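Local coordinates for protein putative cytosine/guanine deaminase (PDB 2PAJ) that catalyses the hydrolytic deamination of 2-amino-4-hydroxypteridines such as isoxanthopterin, as a zinc-dependent enzyme of the amidohydrolase superfamily, at residues 294-297 / 298-302; 320-323 / 324-328; 352-355 / 356-360; 461-464 / 465-468. All coordinates share one frame; numbering follows the deposited sequence.

Contact 1: residues 294-297 / 298-302; sequences IALL and AQTGT
With chi1 of 62°, Thr300 tucks OG1 between its own backbone N and carbonyl carbon, which turns the hydroxyl back along the helix onto Leu296 O, 2.7 Å from OG1. Leu297 has CG anti to its carbonyl carbon (chi1 -71°), and this sends CD2 forward to Thr302, where it lies 3.7 Å from CB. Leu296 O is gripped twice, because Thr300 N also donates to it at 3.1 Å; the N-H comes from above the carbonyl plane, the hydroxyl from closer to that plane. The methyl CG2 of Thr300 meets Leu296 CD2 at 3.9 Å, a branch that also lies alongside the amide carbon of Gln299. These residues close helix 291-300, the crossover between parallel strands 281-284 and 303-306 of the TIM-barrel fold. Gly301, with positive phi, leaves the helix, and its N and that of Thr302 both make weak bonds to Leu297 O. Thr302 OG1 donates to Thr300 OG1 and is itself bonded by Gly278 N, linking the two hydroxyls at the helix end to the loop before strand 281-284. Leu277 in the same loop packs against Leu296, Thr300 and Thr302, while Ala327 of helix 324-327 touches Ile294 and Ala298.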
loop_
_atom_site.group_PDB
_atom_site.type_symbol
_atom_site.label_atom_id
_atom_site.label_comp_id
_atom_site.label_asym_id
_atom_site.label_seq_id
_atom_site.Cartn_x
_atom_site.Cartn_y
_atom_site.Cartn_z
ATOM N N ILE A 294 -20.764 -7.197 -8.815
ATOM C CA ILE A 294 -20.363 -7.287 -7.422
ATOM C C ILE A 294 -20.423 -8.723 -6.951
ATOM O O ILE A 294 -19.561 -9.183 -6.210
ATOM C CB ILE A 294 -21.259 -6.402 -6.533
ATOM C CG1 ILE A 294 -21.021 -4.932 -6.881
ATOM C CG2 ILE A 294 -20.944 -6.623 -5.054
ATOM C CD1 ILE A 294 -21.961 -3.996 -6.194
ATOM N N ALA A 295 -21.444 -9.436 -7.403
ATOM C CA ALA A 295 -21.631 -10.839 -7.044
ATOM C C ALA A 295 -20.459 -11.682 -7.547
ATOM O O ALA A 295 -19.958 -12.563 -6.841
ATOM C CB ALA A 295 -22.938 -11.351 -7.634
ATOM N N LEU A 296 -20.031 -11.402 -8.775
ATOM C CA LEU A 296 -18.918 -12.117 -9.379
ATOM C C LEU A 296 -17.635 -11.852 -8.610
ATOM O O LEU A 296 -16.781 -12.720 -8.502
ATOM C CB LEU A 296 -18.736 -11.688 -10.832
ATOM C CG LEU A 296 -18.919 -12.745 -11.920
ATOM C CD1 LEU A 296 -18.445 -12.165 -13.234
ATOM C CD2 LEU A 296 -18.133 -14.000 -11.581
ATOM N N LEU A 297 -17.488 -10.643 -8.089
ATOM C CA LEU A 297 -16.302 -10.317 -7.314
ATOM C C LEU A 297 -16.367 -11.045 -5.991
ATOM O O LEU A 297 -15.354 -11.470 -5.455
ATOM C CB LEU A 297 -16.225 -8.815 -7.057
ATOM C CG LEU A 297 -15.899 -7.962 -8.281
ATOM C CD1 LEU A 297 -16.085 -6.499 -7.938
ATOM C CD2 LEU A 297 -14.480 -8.257 -8.748
ATOM N N ALA A 298 -17.583 -11.181 -5.475
ATOM C CA ALA A 298 -17.813 -11.847 -4.206
ATOM C C ALA A 298 -17.589 -13.357 -4.286
ATOM O O ALA A 298 -16.984 -13.941 -3.389
ATOM C CB ALA A 298 -19.225 -11.550 -3.717
ATOM N N GLN A 299 -18.072 -13.991 -5.353
ATOM C CA GLN A 299 -17.920 -15.440 -5.493
ATOM C C GLN A 299 -16.499 -15.870 -5.855
ATOM O O GLN A 299 -16.046 -16.942 -5.446
ATOM C CB GLN A 299 -18.892 -15.985 -6.534
ATOM C CG GLN A 299 -18.459 -15.751 -7.958
ATOM C CD GLN A 299 -19.114 -16.714 -8.947
ATOM O OE1 GLN A 299 -20.308 -16.610 -9.253
ATOM N NE2 GLN A 299 -18.326 -17.666 -9.447
ATOM N N THR A 300 -15.800 -15.031 -6.613
ATOM C CA THR A 300 -14.435 -15.328 -7.021
ATOM C C THR A 300 -13.421 -14.928 -5.962
ATOM O O THR A 300 -12.289 -15.395 -5.980
ATOM C CB THR A 300 -14.080 -14.627 -8.350
ATOM O OG1 THR A 300 -14.161 -13.204 -8.197
ATOM C CG2 THR A 300 -15.041 -15.060 -9.430
ATOM N N GLY A 301 -13.826 -14.075 -5.033
ATOM C CA GLY A 301 -12.905 -13.660 -4.000
ATOM C C GLY A 301 -11.908 -12.620 -4.470
ATOM O O GLY A 301 -10.856 -12.437 -3.862
ATOM N N THR A 302 -12.238 -11.937 -5.560
ATOM C CA THR A 302 -11.377 -10.895 -6.106
ATOM C C THR A 302 -11.490 -9.653 -5.227
ATOM O O THR A 302 -12.592 -9.212 -4.905
ATOM C CB THR A 302 -11.812 -10.521 -7.516
ATOM O OG1 THR A 302 -12.116 -11.710 -8.249
ATOM C CG2 THR A 302 -10.717 -9.763 -8.223
#

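Contact 2: residues 320-323 / 324-328; sequences PVRE and MADAG
An inverse gamma turn centred on Arg322 leads directly into the short helix 324-327, with Glu323 at the N-cap position and a Schellman motif around Gly328 at the other end. Val321 O is the hub of the entry: it accepts from Glu323 N across the gamma turn at 2.7 Å and from Ala325 N at 2.9 Å, the latter nearly straight at 172°, with a weak third bond from Met324 N. Glu323 O receives Ala327 N, which stands above the carbonyl plane. Arg322 runs CG away from its backbone N (chi1 -176°), and its aliphatic stem passes the Asp326 carboxylate with CG facing OD2. The charged ends do not meet, for Arg322 NE remains 4.7 Å from Asp326 OD1 and the guanidinium forms its salt bridge with Glu385 of helix 383-398. On another side of the turn the Met324 chain bends at its thioether and turns CE back against the Pro320 carbonyl, 4.3 Å from ring atom CD of Pro320. Val304 of strand 303-306 also packs on Met324, and Trp389 covers Val321 and Ala325. The Glu323 carboxylate is held by its salt bridge to Arg360. Asp326, in this single turn, would probably gain only slightly from the helix dipole, and Arg322, paired with Glu385, would add a longer-range attraction.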
loop_
_atom_site.group_PDB
_atom_site.type_symbol
_atom_site.label_atom_id
_atom_site.label_comp_id
_atom_site.label_asym_id
_atom_site.label_seq_id
_atom_site.Cartn_x
_atom_site.Cartn_y
_atom_site.Cartn_z
ATOM N N PRO A 320 -18.713 2.083 -5.746
ATOM C CA PRO A 320 -18.999 2.334 -4.330
ATOM C C PRO A 320 -18.005 1.538 -3.497
ATOM O O PRO A 320 -16.861 1.349 -3.915
ATOM C CB PRO A 320 -20.405 1.785 -4.180
ATOM C CG PRO A 320 -20.278 0.484 -4.977
ATOM C CD PRO A 320 -19.496 0.930 -6.233
ATOM N N VAL A 321 -18.439 1.071 -2.328
ATOM C CA VAL A 321 -17.590 0.267 -1.451
ATOM C C VAL A 321 -18.456 -0.568 -0.524
ATOM O O VAL A 321 -18.390 -1.789 -0.552
ATOM C CB VAL A 321 -16.638 1.102 -0.537
ATOM C CG1 VAL A 321 -15.684 0.150 0.202
ATOM C CG2 VAL A 321 -15.848 2.107 -1.349
ATOM N N ARG A 322 -19.264 0.072 0.316
ATOM C CA ARG A 322 -20.094 -0.721 1.215
ATOM C C ARG A 322 -21.297 -1.287 0.495
ATOM O O ARG A 322 -22.422 -0.824 0.657
ATOM C CB ARG A 322 -20.559 0.063 2.453
ATOM C CG ARG A 322 -21.339 -0.864 3.380
ATOM C CD ARG A 322 -21.346 -0.452 4.819
ATOM N NE ARG A 322 -20.053 -0.562 5.488
ATOM C CZ ARG A 322 -19.157 0.421 5.539
ATOM N NH1 ARG A 322 -19.417 1.584 4.934
ATOM N NH2 ARG A 322 -18.036 0.275 6.254
ATOM N N GLU A 323 -21.008 -2.293 -0.311
ATOM C CA GLU A 323 -21.955 -3.050 -1.110
ATOM C C GLU A 323 -21.047 -4.200 -1.471
ATOM O O GLU A 323 -21.423 -5.370 -1.362
ATOM C CB GLU A 323 -22.380 -2.280 -2.349
ATOM C CG GLU A 323 -23.424 -1.247 -2.031
ATOM C CD GLU A 323 -23.462 -0.142 -3.055
ATOM O OE1 GLU A 323 -23.967 -0.394 -4.183
ATOM O OE2 GLU A 323 -22.971 0.973 -2.729
ATOM N N MET A 324 -19.824 -3.848 -1.855
ATOM C CA MET A 324 -18.818 -4.839 -2.169
ATOM C C MET A 324 -18.465 -5.485 -0.836
ATOM O O MET A 324 -18.397 -6.706 -0.715
ATOM C CB MET A 324 -17.580 -4.168 -2.761
ATOM C CG MET A 324 -17.844 -3.453 -4.069
ATOM S SD MET A 324 -16.361 -3.114 -5.029
ATOM C CE MET A 324 -16.185 -1.407 -4.874
ATOM N N ALA A 325 -18.256 -4.646 0.170
ATOM C CA ALA A 325 -17.911 -5.119 1.498
ATOM C C ALA A 325 -19.037 -5.987 2.035
ATOM O O ALA A 325 -18.790 -7.019 2.662
ATOM C CB ALA A 325 -17.670 -3.937 2.426
ATOM N N ASP A 326 -20.278 -5.578 1.778
ATOM C CA ASP A 326 -21.432 -6.335 2.252
ATOM C C ASP A 326 -21.609 -7.600 1.441
ATOM O O ASP A 326 -22.066 -8.625 1.959
ATOM C CB ASP A 326 -22.698 -5.488 2.168
ATOM C CG ASP A 326 -22.664 -4.311 3.116
ATOM O OD1 ASP A 326 -22.313 -4.530 4.299
ATOM O OD2 ASP A 326 -22.983 -3.177 2.683
ATOM N N ALA A 327 -21.248 -7.512 0.164
ATOM C CA ALA A 327 -21.336 -8.638 -0.744
ATOM C C ALA A 327 -20.315 -9.676 -0.310
ATOM O O ALA A 327 -20.452 -10.857 -0.609
ATOM C CB ALA A 327 -21.055 -8.182 -2.160
ATOM N N GLY A 328 -19.290 -9.230 0.404
ATOM C CA GLY A 328 -18.287 -10.159 0.869
ATOM C C GLY A 328 -16.961 -10.070 0.142
ATOM O O GLY A 328 -16.037 -10.818 0.451
#

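Contact 3: residues 352-355 / 356-360; sequences MTWL and AQRAR
Ala356 N to Met352 O at 3.0 Å and Ala359 N to Leu355 O, also 3.0 Å, are main-chain bonds of the last turns of helix 346-359, joined by Gln357 N to Thr353 O. The bonds of Arg358 N, to both Trp354 O and Leu355 O, are weak. Beyond the backbone, the leading interaction is a cation-pi pair: Arg358 CZ lies 4.3 Å from the centroid of the Trp354 six-membered ring, off-centre. Trp354 swings its indole out opposite the backbone N (chi1 -180°), and Arg358, bent at chi3 (-43°), folds its chain over one ring face. Arg358 CD lies over that face, displaced toward the rim, 3.5 Å from the same centroid, a CH-pi contact. Because the ring and guanidinium planes are inclined at 40°, the charged group leans over the indole without stacking flat on it. Leu355 runs beside Arg358, its CD2 approaching the guanidinium obliquely, 3.7 Å from CZ, while the indole covers part of one face. One turn earlier, Met352 CE reaches 4.2 Å from Ala356 CB. Outside this helix, Trp354 meets Ile383 of helix 383-398 and Val435 and Ala436 of helix 433-436, Thr353 and Gln357 pack on Trp389, and Met352 faces Pro308 and Gln309 of helix 308-312.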
loop_
_atom_site.group_PDB
_atom_site.type_symbol
_atom_site.label_atom_id
_atom_site.label_comp_id
_atom_site.label_asym_id
_atom_site.label_seq_id
_atom_site.Cartn_x
_atom_site.Cartn_y
_atom_site.Cartn_z
ATOM N N MET A 352 -10.522 9.944 4.816
ATOM C CA MET A 352 -11.472 10.162 3.740
ATOM C C MET A 352 -12.388 8.949 3.583
ATOM O O MET A 352 -13.572 9.086 3.270
ATOM C CB MET A 352 -10.714 10.425 2.433
ATOM C CG MET A 352 -11.598 10.747 1.226
ATOM S SD MET A 352 -12.432 12.339 1.297
ATOM C CE MET A 352 -14.095 11.842 1.671
ATOM N N THR A 353 -11.827 7.764 3.802
ATOM C CA THR A 353 -12.571 6.519 3.694
ATOM C C THR A 353 -13.679 6.489 4.736
ATOM O O THR A 353 -14.834 6.199 4.427
ATOM C CB THR A 353 -11.651 5.325 3.928
ATOM O OG1 THR A 353 -10.484 5.465 3.122
ATOM C CG2 THR A 353 -12.348 4.034 3.561
ATOM N N TRP A 354 -13.313 6.790 5.975
ATOM C CA TRP A 354 -14.274 6.803 7.061
ATOM C C TRP A 354 -15.377 7.836 6.851
ATOM O O TRP A 354 -16.556 7.529 7.015
ATOM C CB TRP A 354 -13.565 7.073 8.383
ATOM C CG TRP A 354 -14.480 7.100 9.569
ATOM C CD1 TRP A 354 -15.253 6.072 10.052
ATOM C CD2 TRP A 354 -14.705 8.212 10.435
ATOM N NE1 TRP A 354 -15.942 6.485 11.164
ATOM C CE2 TRP A 354 -15.628 7.790 11.424
ATOM C CE3 TRP A 354 -14.223 9.526 10.468
ATOM C CZ2 TRP A 354 -16.073 8.635 12.447
ATOM C CZ3 TRP A 354 -14.663 10.365 11.474
ATOM C CH2 TRP A 354 -15.588 9.913 12.459
ATOM N N LEU A 355 -14.997 9.060 6.492
ATOM C CA LEU A 355 -15.980 10.120 6.270
ATOM C C LEU A 355 -16.976 9.756 5.193
ATOM O O LEU A 355 -18.174 9.973 5.351
ATOM C CB LEU A 355 -15.295 11.436 5.903
ATOM C CG LEU A 355 -14.573 12.175 7.037
ATOM C CD1 LEU A 355 -14.006 13.482 6.519
ATOM C CD2 LEU A 355 -15.537 12.448 8.173
ATOM N N ALA A 356 -16.479 9.208 4.092
ATOM C CA ALA A 356 -17.335 8.803 2.989
ATOM C C ALA A 356 -18.275 7.678 3.418
ATOM O O ALA A 356 -19.399 7.580 2.925
ATOM C CB ALA A 356 -16.494 8.361 1.832
ATOM N N GLN A 357 -17.822 6.830 4.337
ATOM C CA GLN A 357 -18.652 5.733 4.827
ATOM C C GLN A 357 -19.691 6.235 5.844
ATOM O O GLN A 357 -20.688 5.556 6.124
ATOM C CB GLN A 357 -17.784 4.636 5.461
ATOM C CG GLN A 357 -16.809 3.971 4.487
ATOM C CD GLN A 357 -17.408 3.747 3.093
ATOM O OE1 GLN A 357 -18.487 3.167 2.953
ATOM N NE2 GLN A 357 -16.696 4.206 2.055
ATOM N N ARG A 358 -19.449 7.419 6.408
ATOM C CA ARG A 358 -20.386 8.012 7.362
ATOM C C ARG A 358 -21.455 8.741 6.553
ATOM O O ARG A 358 -22.599 8.902 7.010
ATOM C CB ARG A 358 -19.701 9.031 8.269
ATOM C CG ARG A 358 -18.684 8.476 9.232
ATOM C CD ARG A 358 -18.454 9.484 10.353
ATOM N NE ARG A 358 -18.342 10.863 9.867
ATOM C CZ ARG A 358 -18.221 11.932 10.661
ATOM N NH1 ARG A 358 -18.191 11.794 11.986
ATOM N NH2 ARG A 358 -18.133 13.147 10.132
ATOM N N ALA A 359 -21.060 9.199 5.363
ATOM C CA ALA A 359 -21.962 9.902 4.458
ATOM C C ALA A 359 -23.202 9.021 4.268
ATOM O O ALA A 359 -24.332 9.524 4.278
ATOM C CB ALA A 359 -21.268 10.159 3.114
ATOM N N ARG A 360 -22.982 7.713 4.082
ATOM C CA ARG A 360 -24.083 6.752 3.942
ATOM C C ARG A 360 -24.386 6.270 5.370
ATOM O O ARG A 360 -24.461 5.063 5.623
ATOM C CB ARG A 360 -23.669 5.542 3.077
ATOM C CG ARG A 360 -23.273 5.833 1.611
ATOM C CD ARG A 360 -23.267 4.536 0.746
ATOM N NE ARG A 360 -24.585 3.882 0.742
ATOM C CZ ARG A 360 -24.881 2.742 0.110
ATOM N NH1 ARG A 360 -23.961 2.089 -0.598
ATOM N NH2 ARG A 360 -26.110 2.241 0.191
#

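Contact 4: residues 461-464 / 465-468; sequences GVDI and KELG
Asp463 caps the N-terminal end of the long helix 464-483 in a surface contact between an incoming loop and the first helical turn, after strand 451-455 and far from the zinc site. Asp463 OD1 accepts the N-H of Glu466 at 2.8 Å with an angle of 157° at the hydrogen. That N-H meets the carboxylate from well above its plane. The side chain is placed for this by a first torsion of 179°, which extends CG opposite the backbone N and turns the carboxylate toward the first-turn N-H of Glu466. The backbone of the same residue takes up the next N-H: Leu467 N donates to Asp463 O at 2.8 Å, almost straight, and Gly468 N follows onto Ile464 O. Asp463 thus accepts two N-H groups of the first turn, one through its side chain and one through its carbonyl. The side chains of Asp463 and Glu466 cross at roughly a right angle, with Glu466 CB 3.2 Å from Asp463 CG, and their carboxylates are stacked, the planes 24° apart. Asp463 OD2 and Glu466 OE2 are 3.7 Å from each other; two like charges so close would probably raise the proton affinity of one or both, an effect that solvent and the positive end of the helix dipole should soften. Val462 and Leu467 both pack on helix 112-127, Leu467 against Leu117 and Ile121. A side-chain carboxylate accepting from the N-H three residues ahead is the classic aspartate N-cap.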
loop_
_atom_site.group_PDB
_atom_site.type_symbol
_atom_site.label_atom_id
_atom_site.label_comp_id
_atom_site.label_asym_id
_atom_site.label_seq_id
_atom_site.Cartn_x
_atom_site.Cartn_y
_atom_site.Cartn_z
ATOM N N GLY A 461 18.465 8.125 8.477
ATOM C CA GLY A 461 18.864 8.342 7.098
ATOM C C GLY A 461 18.122 9.475 6.407
ATOM O O GLY A 461 18.461 9.855 5.284
ATOM N N VAL A 462 17.109 10.032 7.060
ATOM C CA VAL A 462 16.365 11.112 6.434
ATOM C C VAL A 462 16.598 12.457 7.075
ATOM O O VAL A 462 16.543 12.595 8.293
ATOM C CB VAL A 462 14.850 10.859 6.451
ATOM C CG1 VAL A 462 14.521 9.499 5.840
ATOM C CG2 VAL A 462 14.339 10.957 7.877
ATOM N N ASP A 463 16.860 13.437 6.218
ATOM C CA ASP A 463 17.084 14.831 6.584
ATOM C C ASP A 463 15.958 15.547 5.842
ATOM O O ASP A 463 16.048 15.775 4.632
ATOM C CB ASP A 463 18.437 15.309 6.053
ATOM C CG ASP A 463 18.722 16.766 6.383
ATOM O OD1 ASP A 463 17.806 17.611 6.240
ATOM O OD2 ASP A 463 19.874 17.070 6.761
ATOM N N ILE A 464 14.896 15.881 6.563
ATOM C CA ILE A 464 13.742 16.529 5.965
ATOM C C ILE A 464 14.051 17.814 5.201
ATOM O O ILE A 464 13.609 17.982 4.065
ATOM C CB ILE A 464 12.687 16.803 7.039
ATOM C CG1 ILE A 464 12.196 15.477 7.614
ATOM C CG2 ILE A 464 11.518 17.589 6.458
ATOM C CD1 ILE A 464 11.387 15.655 8.867
ATOM N N LYS A 465 14.805 18.720 5.808
ATOM C CA LYS A 465 15.122 19.969 5.129
ATOM C C LYS A 465 15.892 19.697 3.858
ATOM O O LYS A 465 15.681 20.337 2.834
ATOM C CB LYS A 465 15.942 20.874 6.038
ATOM C CG LYS A 465 15.165 21.413 7.203
ATOM C CD LYS A 465 16.074 22.205 8.116
ATOM C CE LYS A 465 15.341 22.675 9.373
ATOM N NZ LYS A 465 16.283 23.380 10.283
ATOM N N GLU A 466 16.792 18.733 3.940
ATOM C CA GLU A 466 17.610 18.346 2.812
ATOM C C GLU A 466 16.740 17.778 1.707
ATOM O O GLU A 466 16.840 18.175 0.550
ATOM C CB GLU A 466 18.593 17.296 3.272
ATOM C CG GLU A 466 19.835 17.190 2.441
ATOM C CD GLU A 466 20.928 16.515 3.224
ATOM O OE1 GLU A 466 20.832 15.279 3.451
ATOM O OE2 GLU A 466 21.866 17.239 3.635
ATOM N N LEU A 467 15.893 16.829 2.074
ATOM C CA LEU A 467 14.995 16.211 1.123
ATOM C C LEU A 467 14.094 17.284 0.530
ATOM O O LEU A 467 13.660 17.179 -0.615
ATOM C CB LEU A 467 14.141 15.156 1.819
ATOM C CG LEU A 467 14.035 13.795 1.128
ATOM C CD1 LEU A 467 12.884 13.005 1.736
ATOM C CD2 LEU A 467 13.826 13.982 -0.364
ATOM N N GLY A 468 13.815 18.318 1.316
ATOM C CA GLY A 468 12.962 19.387 0.839
ATOM C C GLY A 468 13.628 20.157 -0.277
ATOM O O GLY A 468 13.042 20.355 -1.345
#

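In the fold
Contacts 1, 2 and 3 belong to the amidohydrolase barrel and are partly buried, whereas contact 4 lies on the surface, about 44 Å between centres from contact 1 and across the chain's centre from it. Contacts 1 and 2 are joined by close packing of helix 291-300 on helix 324-327. Contacts 2 and 3 meet instead through charge: Glu323 OE2 and Arg360 NH1 form a 2.6 Å salt bridge, and both contacts share Trp389 of helix 383-398 as a neighbour. Contact 4 is a helix start, and contact 2 spans a short helix from its entry to its Schellman end. Contacts 1 and 3 are C-terminal turns, one ending at a glycine with threonine hydroxyls bonded beside it, the other overlaid by a cation-pi pair.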